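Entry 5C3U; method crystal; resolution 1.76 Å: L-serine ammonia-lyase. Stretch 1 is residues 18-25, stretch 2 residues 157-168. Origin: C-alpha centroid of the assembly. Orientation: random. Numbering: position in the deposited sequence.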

# COMPACT_ATOMS: atom_id res chain seq x y z
N LEU A 18 -15.35 3.24 6.30
CA LEU A 18 -15.62 2.28 5.24
C LEU A 18 -14.69 1.04 5.29
O LEU A 18 -15.01 -0.00 4.73
CB LEU A 18 -15.52 2.97 3.88
CG LEU A 18 -16.67 3.92 3.50
CD1 LEU A 18 -16.30 4.83 2.34
CD2 LEU A 18 -17.92 3.12 3.14
N HIS A 19 -13.55 1.17 5.95
CA HIS A 19 -12.64 0.05 6.16
C HIS A 19 -13.07 -0.79 7.35
O HIS A 19 -13.95 -0.41 8.14
CB HIS A 19 -11.21 0.57 6.39
CG HIS A 19 -11.03 1.21 7.75
ND1 HIS A 19 -11.19 2.53 7.95
CD2 HIS A 19 -10.69 0.66 8.98
CE1 HIS A 19 -10.97 2.81 9.25
NE2 HIS A 19 -10.67 1.67 9.88
N VAL A 20 -12.42 -1.94 7.51
CA VAL A 20 -12.77 -2.89 8.57
C VAL A 20 -11.52 -3.14 9.38
O VAL A 20 -10.42 -2.89 8.90
CB VAL A 20 -13.37 -4.21 8.02
CG1 VAL A 20 -14.65 -3.94 7.25
CG2 VAL A 20 -12.36 -5.00 7.16
N ALA A 21 -11.69 -3.58 10.62
CA ALA A 21 -10.54 -4.06 11.38
C ALA A 21 -10.07 -5.39 10.79
O ALA A 21 -10.89 -6.23 10.39
CB ALA A 21 -10.87 -4.18 12.87
N THR A 22 -8.77 -5.56 10.67
CA THR A 22 -8.23 -6.72 9.97
C THR A 22 -7.44 -7.59 10.94
O THR A 22 -6.93 -7.09 11.94
CB THR A 22 -7.29 -6.31 8.83
OG1 THR A 22 -6.28 -5.44 9.37
CG2 THR A 22 -8.04 -5.60 7.71
N PRO A 23 -7.33 -8.90 10.64
CA PRO A 23 -6.55 -9.81 11.49
C PRO A 23 -5.06 -9.45 11.58
O PRO A 23 -4.47 -8.96 10.59
CB PRO A 23 -6.68 -11.16 10.79
CG PRO A 23 -7.92 -11.08 10.00
CD PRO A 23 -8.06 -9.64 9.58
N LEU A 24 -4.48 -9.72 12.75
CA LEU A 24 -3.03 -9.73 12.91
C LEU A 24 -2.61 -11.19 13.13
O LEU A 24 -2.77 -11.73 14.22
CB LEU A 24 -2.58 -8.83 14.06
CG LEU A 24 -1.07 -8.69 14.27
CD1 LEU A 24 -0.41 -7.88 13.17
CD2 LEU A 24 -0.74 -8.10 15.63
N LEU A 25 -2.11 -11.82 12.07
CA LEU A 25 -1.78 -13.25 12.11
C LEU A 25 -0.35 -13.54 12.53
O LEU A 25 0.59 -12.87 12.10
CB LEU A 25 -2.10 -13.92 10.77
CG LEU A 25 -3.54 -13.90 10.24
CD1 LEU A 25 -3.58 -14.51 8.85
CD2 LEU A 25 -4.54 -14.59 11.16
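Stretch 2, residues 157-168: STIVQELKTQLN

Stretch 2 lies along stretch 1 as the last turns of a helix packed against an extended, mostly irregular segment. Residues 18-23 run as loop and only Leu 24 and Leu 25 enter a strand, whereas stretch 2 is helical up to Gln 166. The helix is kinked where the N atoms of Ile 159 and Val 160 lack bonds to the turn before; Val 160 N instead reaches Ser 157 O at 3.0 Å. Beyond the kink the regular pattern resumes, with Glu 162 N to Thr 158 O at 3.3 Å, Leu 163 N to Ile 159 O at 3.0 Å and Gln 166 N to Glu 162 O at 2.9 Å. Leu 167 is the first residue to leave helical geometry, although its N still donates to Leu 163 O at 2.8 Å.

The two segments advance in the same general direction: His 19 meets Thr 158, Ala 21 and Thr 22 meet Glu 162, and Leu 24 meets Gln 166 and Leu 167. The CA atoms of Ala 21 and Glu 162 are 7.1 Å apart, those of Leu 24 and Gln 166 6.9 Å. Thr 158, Glu 162 and Gln 166, spaced four residues apart and therefore on one side of the helix, all direct their CA-to-CB bonds toward stretch 1. Together the segments bury 406 Å², counting both sides.

Two direct hydrogen bonds join them, and both use the backbone of Thr 22. Its N donates to Glu 162 OE2 at 3.2 Å with an angle of 163° at the hydrogen, while its O accepts from Gln 166 NE2 at 2.9 Å and 161°. Successive turns of the helix thus supply an acceptor and a donor to the peptide groups flanking one loop residue, satisfying polar atoms that have no helical partners of their own. The Thr 22 side chain takes no part in this pairing; OG1 is hydrogen-bonded elsewhere in the structure, as is Gln 166 OE1. Gln 166 OE1 also lies 3.5 Å from Leu 24 CB, a packing contact.

The second carboxylate oxygen of Glu 162 is served through water. Water 1 donates to Glu 162 OE1 at 2.7 Å and lies 2.8 Å from His 19 NE2, bridging the two side chains; the direction of the bond to the imidazole is not decided by the geometry. Glu 162 OE1 itself sits near the plane of the His 19 ring, at its edge, 4.1 Å from His 19 CD2. Over one face of that ring lies Thr 158 OG1, 3.5 Å from His 19 NE2, in contact but not hydrogen-bonded to it.

At the other end the contact becomes apolar. Leu 24, with chi1 in t and chi2 in p, points toward the helix and places CD1 3.8 Å from Leu 163 CD2 and CD2 3.6 Å from Leu 167 CD2. The CA-to-CB bonds of both helix-side leucines point sideways, but their side-chain ends come nearer and meet the two methyls of Leu 24.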

# COMPACT_ATOMS: atom_id res chain seq x y z
N SER A 157 -3.69 5.95 9.19
CA SER A 157 -3.17 5.92 10.56
C SER A 157 -4.01 5.01 11.47
O SER A 157 -3.51 4.54 12.50
CB SER A 157 -3.06 7.34 11.13
OG SER A 157 -4.34 7.81 11.49
N THR A 158 -5.24 4.70 11.04
CA THR A 158 -6.09 3.78 11.79
C THR A 158 -5.43 2.39 11.95
O THR A 158 -5.72 1.67 12.90
CB THR A 158 -7.50 3.63 11.17
OG1 THR A 158 -7.42 3.09 9.85
CG2 THR A 158 -8.24 4.98 11.13
N ILE A 159 -4.54 2.02 11.02
CA ILE A 159 -3.84 0.73 11.14
C ILE A 159 -3.06 0.61 12.47
O ILE A 159 -2.97 -0.50 13.05
CB ILE A 159 -2.97 0.45 9.89
CG1 ILE A 159 -2.82 -1.07 9.67
CG2 ILE A 159 -1.65 1.22 9.95
CD1 ILE A 159 -2.22 -1.44 8.33
N VAL A 160 -2.53 1.72 12.98
CA VAL A 160 -1.66 1.66 14.16
C VAL A 160 -2.47 1.55 15.45
O VAL A 160 -2.10 0.80 16.35
CB VAL A 160 -0.66 2.83 14.19
CG1 VAL A 160 0.14 2.81 15.49
CG2 VAL A 160 0.27 2.73 12.99
N GLN A 161 -3.60 2.25 15.50
CA GLN A 161 -4.56 2.13 16.59
C GLN A 161 -5.00 0.67 16.77
O GLN A 161 -5.05 0.16 17.89
CB GLN A 161 -5.77 3.04 16.36
N GLU A 162 -5.27 -0.01 15.65
CA GLU A 162 -5.56 -1.44 15.68
C GLU A 162 -4.37 -2.26 16.19
O GLU A 162 -4.54 -3.12 17.07
CB GLU A 162 -5.98 -1.93 14.29
CG GLU A 162 -7.43 -1.68 13.94
CD GLU A 162 -7.79 -2.02 12.50
OE1 GLU A 162 -8.55 -1.24 11.87
OE2 GLU A 162 -7.31 -3.07 11.99
N LEU A 163 -3.18 -1.99 15.65
CA LEU A 163 -1.97 -2.72 16.02
C LEU A 163 -1.67 -2.64 17.51
O LEU A 163 -1.27 -3.65 18.11
CB LEU A 163 -0.76 -2.21 15.24
CG LEU A 163 -0.58 -2.61 13.78
CD1 LEU A 163 0.80 -2.13 13.33
CD2 LEU A 163 -0.70 -4.12 13.60
N LYS A 164 -1.85 -1.45 18.08
CA LYS A 164 -1.64 -1.20 19.50
C LYS A 164 -2.49 -2.12 20.37
O LYS A 164 -1.99 -2.70 21.34
CB LYS A 164 -1.95 0.26 19.84
CG LYS A 164 -1.75 0.62 21.30
CD LYS A 164 -1.71 2.12 21.52
CE LYS A 164 -0.85 2.43 22.73
NZ LYS A 164 -0.81 3.87 23.08
N THR A 165 -3.76 -2.25 20.01
CA THR A 165 -4.67 -3.14 20.71
C THR A 165 -4.25 -4.60 20.52
O THR A 165 -4.08 -5.34 21.49
CB THR A 165 -6.12 -2.94 20.24
OG1 THR A 165 -6.52 -1.60 20.55
CG2 THR A 165 -7.06 -3.89 20.95
N GLN A 166 -4.06 -4.99 19.26
CA GLN A 166 -3.74 -6.37 18.93
C GLN A 166 -2.43 -6.84 19.54
O GLN A 166 -2.28 -8.03 19.84
CB GLN A 166 -3.74 -6.57 17.42
CG GLN A 166 -5.13 -6.41 16.83
CD GLN A 166 -5.14 -6.44 15.31
OE1 GLN A 166 -4.30 -5.80 14.66
NE2 GLN A 166 -6.10 -7.14 14.74
N LEU A 167 -1.48 -5.93 19.74
CA LEU A 167 -0.20 -6.30 20.35
C LEU A 167 -0.16 -6.01 21.85
O LEU A 167 0.93 -5.99 22.45
CB LEU A 167 0.96 -5.58 19.66
CG LEU A 167 1.26 -6.00 18.22
CD1 LEU A 167 2.27 -5.02 17.63
CD2 LEU A 167 1.78 -7.43 18.17
N ASN A 168 -1.33 -5.75 22.44
CA ASN A 168 -1.46 -5.56 23.89
C ASN A 168 -0.57 -4.42 24.40
O ASN A 168 0.04 -4.53 25.46
CB ASN A 168 -1.14 -6.86 24.64
CG ASN A 168 -1.99 -8.03 24.16
OD1 ASN A 168 -3.21 -8.01 24.28
ND2 ASN A 168 -1.34 -9.06 23.63
O HOH W 1 -10.05 0.92 12.50